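Local structure of ABC transporter substrate-binding protein (Staphylococcus aureus subsp. aureus NCTC 8325, 3UN6) at residues I87-A97 against Y219-L229; Q238-F249 against S316-S324. The protein probably serves as the extracytoplasmic substrate-binding component of an ABC-type importer and binds zinc, although its natural ligand is not established. All coordinates share one frame; numbering follows the deposited sequence.

Contact 1 (I87-A97 against Y219-L229); sequences IDGASTLIELA and YCCVLVLRGEL. With ZN (zinc ion), chain B.
Ala90 and Val224, and likewise Thr92 and Val222, form the hydrogen-bonded pairs between the antiparallel neighbours 89-93 and 221-225 of a mixed five-stranded sheet. Each pair exchanges two N-H...O bonds, the straightest from Val224 N to Ala90 O (2.9 Å, 172°). Arg226 N to Asp88 O prolongs the pattern at one end, and Ile94 N to Cys220 O (2.8 Å) at the other, where 89-93 turns into helix 94-102.

Apolar contacts line the face bearing Ala90, Thr92, Val222 and Val224. Thr92 CG2 meets Val224 CG2 at 3.9 Å, the two side chains crossing at about a right angle, and Val222 CG1 packs against Ile94 CD1. Beyond the strands, Leu229 sets CD2 against Asp88 CB (3.7 Å).

Metal binding gathers at the Cys220 end. Cys220 SG (2.4 Å) and Cys221 SG (2.3 Å) hold zinc together with a water and His46. The sulfurs reach one metal with different first torsions: Cys220 SG anti to its backbone N (chi1 -173°), Cys221 SG beside its own (chi1 -72°). Leu93 CD2 packs 3.9 Å from Cys221 SG.

Two cysteine sulfurs, probably thiolates, with one imidazole and a water make a four-ligand site suited to zinc, with one position probably exchangeable.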
loop_
_atom_site.group_PDB
_atom_site.type_symbol
_atom_site.label_atom_id
_atom_site.label_comp_id
_atom_site.label_asym_id
_atom_site.label_seq_id
_atom_site.Cartn_x
_atom_site.Cartn_y
_atom_site.Cartn_z
ATOM N N ILE A 87 -18.030 2.925 1.660
ATOM C CA ILE A 87 -17.074 3.818 1.033
ATOM C C ILE A 87 -17.176 3.544 -0.472
ATOM O O ILE A 87 -17.590 2.467 -0.899
ATOM C CB ILE A 87 -15.611 3.700 1.545
ATOM C CG1 ILE A 87 -15.046 2.291 1.321
ATOM C CG2 ILE A 87 -15.528 4.091 3.024
ATOM C CD1 ILE A 87 -13.653 2.088 1.915
ATOM N N ASP A 88 -16.861 4.560 -1.258
ATOM C CA ASP A 88 -16.945 4.524 -2.720
ATOM C C ASP A 88 -15.671 4.004 -3.400
ATOM O O ASP A 88 -15.669 3.680 -4.589
ATOM C CB ASP A 88 -17.196 5.958 -3.195
ATOM C CG ASP A 88 -18.495 6.512 -2.678
ATOM O OD1 ASP A 88 -19.559 5.938 -3.049
ATOM O OD2 ASP A 88 -18.466 7.521 -1.918
ATOM N N GLY A 89 -14.580 4.005 -2.653
ATOM C CA GLY A 89 -13.291 3.558 -3.148
ATOM C C GLY A 89 -12.303 3.496 -2.003
ATOM O O GLY A 89 -12.668 3.677 -0.823
ATOM N N ALA A 90 -11.042 3.258 -2.332
ATOM C CA ALA A 90 -10.036 3.094 -1.306
ATOM C C ALA A 90 -8.632 2.946 -1.858
ATOM O O ALA A 90 -8.456 2.563 -3.012
ATOM C CB ALA A 90 -10.361 1.829 -0.504
ATOM N N SER A 91 -7.639 3.297 -1.034
ATOM C CA SER A 91 -6.230 2.979 -1.336
ATOM C C SER A 91 -6.050 1.636 -0.627
ATOM O O SER A 91 -6.286 1.546 0.576
ATOM C CB SER A 91 -5.267 4.029 -0.773
ATOM O OG SER A 91 -3.938 3.731 -1.149
ATOM N N THR A 92 -5.663 0.594 -1.357
ATOM C CA THR A 92 -5.629 -0.757 -0.784
ATOM C C THR A 92 -4.575 -1.668 -1.389
ATOM O O THR A 92 -4.050 -1.412 -2.476
ATOM C CB THR A 92 -7.057 -1.428 -0.920
ATOM O OG1 THR A 92 -7.133 -2.651 -0.159
ATOM C CG2 THR A 92 -7.387 -1.719 -2.368
ATOM N N LEU A 93 -4.253 -2.731 -0.666
ATOM C CA LEU A 93 -3.300 -3.730 -1.144
ATOM C C LEU A 93 -3.812 -4.273 -2.497
ATOM O O LEU A 93 -4.989 -4.648 -2.627
ATOM C CB LEU A 93 -3.189 -4.883 -0.157
ATOM C CG LEU A 93 -2.784 -4.504 1.270
ATOM C CD1 LEU A 93 -2.845 -5.762 2.121
ATOM C CD2 LEU A 93 -1.396 -3.838 1.301
ATOM N N ILE A 94 -2.929 -4.311 -3.497
ATOM C CA ILE A 94 -3.345 -4.728 -4.837
ATOM C C ILE A 94 -3.773 -6.195 -4.888
ATOM O O ILE A 94 -4.708 -6.534 -5.610
ATOM C CB ILE A 94 -2.266 -4.355 -5.935
ATOM C CG1 ILE A 94 -2.847 -4.545 -7.341
ATOM C CG2 ILE A 94 -0.954 -5.136 -5.737
ATOM C CD1 ILE A 94 -1.842 -4.256 -8.493
ATOM N N GLU A 95 -3.123 -7.059 -4.093
ATOM C CA GLU A 95 -3.432 -8.489 -4.115
ATOM C C GLU A 95 -4.771 -8.738 -3.473
ATOM O O GLU A 95 -5.517 -9.580 -3.930
ATOM C CB GLU A 95 -2.352 -9.351 -3.413
ATOM C CG GLU A 95 -0.937 -9.358 -4.094
ATOM C CD GLU A 95 -0.049 -8.150 -3.754
ATOM O OE1 GLU A 95 -0.489 -7.243 -3.000
ATOM O OE2 GLU A 95 1.117 -8.116 -4.223
ATOM N N LEU A 96 -5.055 -7.988 -2.408
ATOM C CA LEU A 96 -6.315 -8.074 -1.644
ATOM C C LEU A 96 -7.485 -7.671 -2.530
ATOM O O LEU A 96 -8.536 -8.331 -2.550
ATOM C CB LEU A 96 -6.227 -7.167 -0.409
ATOM C CG LEU A 96 -7.386 -7.184 0.584
ATOM C CD1 LEU A 96 -7.746 -8.614 1.029
ATOM C CD2 LEU A 96 -7.051 -6.272 1.795
ATOM N N ALA A 97 -7.293 -6.569 -3.248
ATOM C CA ALA A 97 -8.271 -6.077 -4.224
ATOM C C ALA A 97 -8.450 -7.089 -5.399
ATOM O O ALA A 97 -9.551 -7.326 -5.863
ATOM C CB ALA A 97 -7.833 -4.700 -4.739
ATOM N N TYR A 219 4.661 -3.414 -7.150
ATOM C CA TYR A 219 3.472 -2.670 -6.824
ATOM C C TYR A 219 2.945 -3.160 -5.468
ATOM O O TYR A 219 3.065 -4.354 -5.129
ATOM C CB TYR A 219 2.401 -2.819 -7.902
ATOM C CG TYR A 219 2.701 -2.191 -9.241
ATOM C CD1 TYR A 219 3.708 -1.229 -9.399
ATOM C CD2 TYR A 219 1.885 -2.464 -10.331
ATOM C CE1 TYR A 219 3.935 -0.628 -10.636
ATOM C CE2 TYR A 219 2.086 -1.856 -11.557
ATOM C CZ TYR A 219 3.115 -0.943 -11.708
ATOM O OH TYR A 219 3.311 -0.350 -12.927
ATOM N N CYS A 220 2.401 -2.229 -4.681
ATOM C CA CYS A 220 1.812 -2.565 -3.391
ATOM C C CYS A 220 0.360 -2.078 -3.294
ATOM O O CYS A 220 -0.556 -2.858 -3.412
ATOM C CB CYS A 220 2.659 -2.021 -2.244
ATOM S SG CYS A 220 2.078 -2.590 -0.610
ATOM N N CYS A 221 0.149 -0.798 -3.068
ATOM C CA CYS A 221 -1.199 -0.284 -2.962
ATOM C C CYS A 221 -1.671 0.422 -4.222
ATOM O O CYS A 221 -0.901 1.098 -4.904
ATOM C CB CYS A 221 -1.334 0.656 -1.770
ATOM S SG CYS A 221 -1.292 -0.182 -0.139
ATOM N N VAL A 222 -2.967 0.308 -4.482
ATOM C CA VAL A 222 -3.613 0.946 -5.640
ATOM C C VAL A 222 -4.876 1.685 -5.192
ATOM O O VAL A 222 -5.475 1.358 -4.160
ATOM C CB VAL A 222 -4.071 -0.117 -6.713
ATOM C CG1 VAL A 222 -2.888 -0.623 -7.526
ATOM C CG2 VAL A 222 -4.847 -1.247 -6.050
ATOM N N LEU A 223 -5.250 2.706 -5.955
ATOM C CA LEU A 223 -6.518 3.385 -5.762
ATOM C C LEU A 223 -7.533 2.589 -6.574
ATOM O O LEU A 223 -7.373 2.429 -7.815
ATOM C CB LEU A 223 -6.477 4.809 -6.287
ATOM C CG LEU A 223 -7.809 5.587 -6.265
ATOM C CD1 LEU A 223 -8.313 5.763 -4.872
ATOM C CD2 LEU A 223 -7.628 6.961 -6.950
ATOM N N VAL A 224 -8.531 2.048 -5.878
ATOM C CA VAL A 224 -9.618 1.341 -6.519
ATOM C C VAL A 224 -10.912 2.115 -6.287
ATOM O O VAL A 224 -11.072 2.782 -5.250
ATOM C CB VAL A 224 -9.791 -0.066 -5.976
ATOM C CG1 VAL A 224 -8.494 -0.854 -6.159
ATOM C CG2 VAL A 224 -10.195 -0.041 -4.500
ATOM N N LEU A 225 -11.820 2.041 -7.260
ATOM C CA LEU A 225 -13.112 2.681 -7.160
ATOM C C LEU A 225 -14.154 1.665 -7.422
ATOM O O LEU A 225 -13.945 0.755 -8.240
ATOM C CB LEU A 225 -13.259 3.786 -8.214
ATOM C CG LEU A 225 -12.267 4.942 -8.091
ATOM C CD1 LEU A 225 -12.386 5.900 -9.273
ATOM C CD2 LEU A 225 -12.453 5.677 -6.775
ATOM N N ARG A 226 -15.287 1.801 -6.731
ATOM C CA ARG A 226 -16.413 0.929 -6.982
ATOM C C ARG A 226 -16.920 1.206 -8.396
ATOM O O ARG A 226 -16.908 2.342 -8.859
ATOM C CB ARG A 226 -17.520 1.114 -5.923
ATOM C CG ARG A 226 -17.214 0.465 -4.565
ATOM C CD ARG A 226 -18.354 0.654 -3.550
ATOM N NE ARG A 226 -19.641 0.119 -4.013
ATOM C CZ ARG A 226 -20.060 -1.138 -3.850
ATOM N NH1 ARG A 226 -19.313 -2.042 -3.234
ATOM N NH2 ARG A 226 -21.248 -1.491 -4.308
ATOM N N GLY A 227 -17.366 0.151 -9.074
ATOM C CA GLY A 227 -17.825 0.221 -10.461
ATOM C C GLY A 227 -18.893 1.240 -10.792
ATOM O O GLY A 227 -18.883 1.800 -11.886
ATOM N N GLU A 228 -19.817 1.498 -9.870
ATOM C CA GLU A 228 -20.871 2.460 -10.149
ATOM C C GLU A 228 -20.343 3.887 -10.344
ATOM O O GLU A 228 -20.880 4.638 -11.166
ATOM C CB GLU A 228 -22.006 2.426 -9.117
ATOM C CG GLU A 228 -21.705 2.906 -7.713
ATOM C CD GLU A 228 -21.077 1.854 -6.811
ATOM O OE1 GLU A 228 -20.707 0.744 -7.282
ATOM O OE2 GLU A 228 -20.967 2.152 -5.601
ATOM N N LEU A 229 -19.302 4.269 -9.609
ATOM C CA LEU A 229 -18.721 5.593 -9.797
ATOM C C LEU A 229 -18.268 5.772 -11.223
ATOM O O LEU A 229 -18.494 6.815 -11.815
ATOM C CB LEU A 229 -17.542 5.837 -8.877
ATOM C CG LEU A 229 -17.871 6.383 -7.494
ATOM C CD1 LEU A 229 -18.765 5.419 -6.692
ATOM C CD2 LEU A 229 -16.544 6.698 -6.773
HETATM ZN ZN ZN B . 0.837 -0.809 0.394
HETATM O O HOH W 1 0.291 -5.346 -1.144
HETATM O O HOH W 2 0.672 -1.560 2.656
#

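Contact 2 (Q238-F249 against S316-S324); sequences QAFVQDYKKSGF and SLYKEASRS
Lys245 NZ is gripped by two backbone carbonyls of the last turn of helix 316-320 and the residue after it: it donates to Ala321 O (2.6 Å) and to Tyr318 O (2.8 Å), the latter from nearly straight ahead of the carbonyl. The chain of Lys245 is fully extended and crosses the Tyr318 ring at about a right angle. CD sits over the centre of one face, 3.8 Å from the centroid, in a CH-pi contact, while the ammonium makes an off-centre cation-pi approach. The ring's hydroxyl accepts Leu284 N and donates to a water, which passes a hydrogen bond on to Lys245 O.

Two glutamines, one and two turns earlier, also reach 316-324. Gln238 bends at chi2 (65°) and brings NE2 to Leu317 O at 2.9 Å, close to its own amide plane; that carbonyl also accepts Ala321 N, just past the helix. Gln242 OE1 receives Ser322 N at 2.8 Å. Between the glutamines, Val241 packs CG2 on Leu317 CD2 (3.8 Å) and CG1 beside Tyr318 CB, and Ala321 CB lies against Lys245 CD.

Lys246 NZ forms a salt bridge with the carboxylate of Ser324 through OXT (2.6 Å), and Phe249 CZ lies over one face of the Arg323 guanidinium, their planes 42° apart.

The two helix segments cross at -58°, and the last residues run on along helix 234-250. This is helix-helix packing with a lysine ammonium bonded to carbonyls at the C-terminal end of the short helix, fastening the C-terminus to the domain that carries strand 221-225.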
loop_
_atom_site.group_PDB
_atom_site.type_symbol
_atom_site.label_atom_id
_atom_site.label_comp_id
_atom_site.label_asym_id
_atom_site.label_seq_id
_atom_site.Cartn_x
_atom_site.Cartn_y
_atom_site.Cartn_z
ATOM N N GLN A 238 -13.740 11.159 -13.119
ATOM C CA GLN A 238 -12.651 11.733 -13.901
ATOM C C GLN A 238 -12.036 12.944 -13.193
ATOM O O GLN A 238 -10.837 13.081 -13.179
ATOM C CB GLN A 238 -13.141 12.132 -15.303
ATOM C CG GLN A 238 -12.027 12.650 -16.214
ATOM C CD GLN A 238 -10.996 11.570 -16.544
ATOM O OE1 GLN A 238 -11.306 10.595 -17.243
ATOM N NE2 GLN A 238 -9.756 11.759 -16.073
ATOM N N ALA A 239 -12.857 13.824 -12.633
ATOM C CA ALA A 239 -12.346 15.010 -11.916
ATOM C C ALA A 239 -11.485 14.553 -10.732
ATOM O O ALA A 239 -10.376 15.036 -10.525
ATOM C CB ALA A 239 -13.498 15.904 -11.441
ATOM N N PHE A 240 -11.976 13.569 -9.998
ATOM C CA PHE A 240 -11.222 13.041 -8.857
ATOM C C PHE A 240 -9.841 12.435 -9.251
ATOM O O PHE A 240 -8.809 12.784 -8.673
ATOM C CB PHE A 240 -12.103 12.056 -8.073
ATOM C CG PHE A 240 -11.366 11.306 -7.037
ATOM C CD1 PHE A 240 -10.667 11.986 -6.049
ATOM C CD2 PHE A 240 -11.355 9.928 -7.041
ATOM C CE1 PHE A 240 -9.960 11.318 -5.087
ATOM C CE2 PHE A 240 -10.656 9.239 -6.074
ATOM C CZ PHE A 240 -9.949 9.956 -5.083
ATOM N N VAL A 241 -9.826 11.575 -10.262
ATOM C CA VAL A 241 -8.573 10.958 -10.721
ATOM C C VAL A 241 -7.608 12.014 -11.265
ATOM O O VAL A 241 -6.392 11.887 -11.140
ATOM C CB VAL A 241 -8.841 9.903 -11.806
ATOM C CG1 VAL A 241 -7.541 9.488 -12.499
ATOM C CG2 VAL A 241 -9.546 8.718 -11.191
ATOM N N GLN A 242 -8.172 13.047 -11.867
ATOM C CA GLN A 242 -7.392 14.173 -12.387
ATOM C C GLN A 242 -6.692 14.946 -11.245
ATOM O O GLN A 242 -5.534 15.304 -11.363
ATOM C CB GLN A 242 -8.302 15.114 -13.159
ATOM C CG GLN A 242 -7.630 16.436 -13.574
ATOM C CD GLN A 242 -6.695 16.292 -14.746
ATOM O OE1 GLN A 242 -7.137 16.235 -15.910
ATOM N NE2 GLN A 242 -5.386 16.288 -14.463
ATOM N N ASP A 243 -7.412 15.210 -10.155
ATOM C CA ASP A 243 -6.829 15.878 -9.014
ATOM C C ASP A 243 -5.789 14.961 -8.395
ATOM O O ASP A 243 -4.730 15.402 -7.987
ATOM C CB ASP A 243 -7.908 16.260 -8.008
ATOM C CG ASP A 243 -8.846 17.302 -8.561
ATOM O OD1 ASP A 243 -8.424 18.002 -9.519
ATOM O OD2 ASP A 243 -9.974 17.422 -8.046
ATOM N N TYR A 244 -6.108 13.680 -8.354
ATOM C CA TYR A 244 -5.203 12.661 -7.850
ATOM C C TYR A 244 -3.909 12.621 -8.680
ATOM O O TYR A 244 -2.821 12.504 -8.124
ATOM C CB TYR A 244 -5.932 11.304 -7.862
ATOM C CG TYR A 244 -5.182 10.150 -7.222
ATOM C CD1 TYR A 244 -5.363 9.846 -5.888
ATOM C CD2 TYR A 244 -4.318 9.352 -7.973
ATOM C CE1 TYR A 244 -4.687 8.799 -5.294
ATOM C CE2 TYR A 244 -3.652 8.293 -7.395
ATOM C CZ TYR A 244 -3.834 8.030 -6.044
ATOM O OH TYR A 244 -3.172 6.979 -5.452
ATOM N N LYS A 245 -4.030 12.739 -10.005
ATOM C CA LYS A 245 -2.867 12.693 -10.900
ATOM C C LYS A 245 -1.949 13.905 -10.668
ATOM O O LYS A 245 -0.738 13.755 -10.510
ATOM C CB LYS A 245 -3.326 12.598 -12.347
ATOM C CG LYS A 245 -2.200 12.553 -13.354
ATOM C CD LYS A 245 -2.723 12.119 -14.700
ATOM C CE LYS A 245 -1.600 12.024 -15.724
ATOM N NZ LYS A 245 -2.128 11.544 -17.030
ATOM N N LYS A 246 -2.543 15.100 -10.636
ATOM C CA LYS A 246 -1.806 16.326 -10.357
ATOM C C LYS A 246 -1.068 16.202 -9.010
ATOM O O LYS A 246 0.121 16.554 -8.897
ATOM C CB LYS A 246 -2.761 17.523 -10.300
ATOM C CG LYS A 246 -3.552 17.817 -11.578
ATOM C CD LYS A 246 -4.443 19.063 -11.400
ATOM C CE LYS A 246 -5.311 19.363 -12.630
ATOM N NZ LYS A 246 -4.524 19.581 -13.870
ATOM N N SER A 247 -1.781 15.681 -7.998
ATOM C CA SER A 247 -1.231 15.525 -6.647
ATOM C C SER A 247 -0.009 14.620 -6.626
ATOM O O SER A 247 0.967 14.887 -5.913
ATOM C CB SER A 247 -2.294 14.973 -5.689
ATOM O OG SER A 247 -3.335 15.919 -5.513
ATOM N N GLY A 248 -0.071 13.569 -7.433
ATOM C CA GLY A 248 1.004 12.597 -7.533
ATOM C C GLY A 248 2.327 13.215 -7.909
ATOM O O GLY A 248 3.368 12.812 -7.394
ATOM N N PHE A 249 2.284 14.203 -8.783
ATOM C CA PHE A 249 3.498 14.913 -9.194
ATOM C C PHE A 249 3.929 15.945 -8.153
ATOM O O PHE A 249 5.118 16.124 -7.931
ATOM C CB PHE A 249 3.323 15.524 -10.576
ATOM C CG PHE A 249 3.214 14.487 -11.670
ATOM C CD1 PHE A 249 4.349 13.874 -12.167
ATOM C CD2 PHE A 249 1.978 14.111 -12.177
ATOM C CE1 PHE A 249 4.262 12.901 -13.168
ATOM C CE2 PHE A 249 1.872 13.140 -13.172
ATOM C CZ PHE A 249 3.023 12.533 -13.671
ATOM N N SER A 316 -8.031 4.076 -18.252
ATOM C CA SER A 316 -8.436 5.253 -19.064
ATOM C C SER A 316 -8.517 6.582 -18.296
ATOM O O SER A 316 -8.116 7.631 -18.807
ATOM C CB SER A 316 -9.770 4.995 -19.794
ATOM O OG SER A 316 -10.823 4.733 -18.866
ATOM N N LEU A 317 -9.047 6.551 -17.079
ATOM C CA LEU A 317 -9.216 7.781 -16.285
ATOM C C LEU A 317 -7.894 8.476 -16.002
ATOM O O LEU A 317 -7.792 9.695 -16.148
ATOM C CB LEU A 317 -9.991 7.520 -14.972
ATOM C CG LEU A 317 -11.546 7.521 -15.016
ATOM C CD1 LEU A 317 -12.108 6.435 -15.906
ATOM C CD2 LEU A 317 -12.137 7.401 -13.603
ATOM N N TYR A 318 -6.879 7.705 -15.632
ATOM C CA TYR A 318 -5.585 8.280 -15.324
ATOM C C TYR A 318 -4.862 8.718 -16.592
ATOM O O TYR A 318 -4.215 9.757 -16.601
ATOM C CB TYR A 318 -4.728 7.295 -14.515
ATOM C CG TYR A 318 -3.463 7.911 -13.994
ATOM C CD1 TYR A 318 -3.445 8.568 -12.761
ATOM C CD2 TYR A 318 -2.297 7.865 -14.729
ATOM C CE1 TYR A 318 -2.305 9.142 -12.283
ATOM C CE2 TYR A 318 -1.125 8.448 -14.246
ATOM C CZ TYR A 318 -1.139 9.082 -13.028
ATOM O OH TYR A 318 -0.000 9.684 -12.534
ATOM N N LYS A 319 -4.978 7.933 -17.661
ATOM C CA LYS A 319 -4.333 8.284 -18.923
ATOM C C LYS A 319 -4.930 9.557 -19.515
ATOM O O LYS A 319 -4.201 10.426 -19.968
ATOM C CB LYS A 319 -4.456 7.133 -19.930
ATOM C CG LYS A 319 -4.100 7.535 -21.343
ATOM C CD LYS A 319 -4.318 6.406 -22.302
ATOM C CE LYS A 319 -3.997 6.834 -23.730
ATOM N NZ LYS A 319 -4.137 5.697 -24.691
ATOM N N GLU A 320 -6.253 9.676 -19.501
ATOM C CA GLU A 320 -6.918 10.862 -20.062
ATOM C C GLU A 320 -6.726 12.108 -19.207
ATOM O O GLU A 320 -6.787 13.212 -19.724
ATOM C CB GLU A 320 -8.412 10.630 -20.239
ATOM C CG GLU A 320 -8.765 9.531 -21.213
ATOM C CD GLU A 320 -10.267 9.299 -21.276
ATOM O OE1 GLU A 320 -11.033 10.225 -20.903
ATOM O OE2 GLU A 320 -10.673 8.194 -21.700
ATOM N N ALA A 321 -6.519 11.929 -17.908
ATOM C CA ALA A 321 -6.315 13.064 -17.011
ATOM C C ALA A 321 -5.030 13.767 -17.423
ATOM O O ALA A 321 -4.032 13.110 -17.748
ATOM C CB ALA A 321 -6.229 12.611 -15.556
ATOM N N SER A 322 -5.058 15.093 -17.420
ATOM C CA SER A 322 -3.876 15.870 -17.769
ATOM C C SER A 322 -2.864 15.896 -16.602
ATOM O O SER A 322 -3.223 15.784 -15.433
ATOM C CB SER A 322 -4.265 17.300 -18.152
ATOM O OG SER A 322 -4.820 17.985 -17.040
ATOM N N ARG A 323 -1.595 16.030 -16.947
ATOM C CA ARG A 323 -0.541 16.127 -15.951
ATOM C C ARG A 323 -0.563 17.511 -15.283
ATOM O O ARG A 323 -0.352 17.623 -14.062
ATOM C CB ARG A 323 0.831 15.902 -16.601
ATOM C CG ARG A 323 1.081 14.473 -17.061
ATOM C CD ARG A 323 2.560 14.233 -17.272
ATOM N NE ARG A 323 2.870 12.808 -17.294
ATOM C CZ ARG A 323 4.080 12.297 -17.059
ATOM N NH1 ARG A 323 5.105 13.085 -16.764
ATOM N NH2 ARG A 323 4.263 10.985 -17.088
ATOM N N SER A 324 -0.826 18.532 -16.109
ATOM C CA SER A 324 -0.871 19.961 -15.723
ATOM C C SER A 324 -1.796 20.313 -14.554
ATOM O O SER A 324 -2.410 21.386 -14.551
ATOM C CB SER A 324 -1.297 20.801 -16.939
ATOM O OG SER A 324 -2.615 20.468 -17.358
ATOM O OXT SER A 324 -1.951 19.565 -13.586
HETATM O O HOH W 3 0.247 11.165 -10.559
#

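Contacts 1 and 2 come in series along the chain and lie with their centres about 16 Å apart. Strand 221-225 of contact 1 leads into helix 227-232, which is followed by helix 234-250, the first partner of contact 2. That helix also packs on the five-stranded mixed sheet: Leu223 CD2 approaches Tyr244 CD1 (3.8 Å) and Phe240 CE2, and Leu225 CD2 also touches Phe240. Contact 1 thus lies within the sheet and reaches the zinc site, whereas the centre of contact 2 lies about 19 Å from the centre of the chain, where the C-terminal residues return to cover the helix. Together they form sheet and outer helical layer of one alpha/beta lobe, consistent with a periplasmic-binding-protein fold.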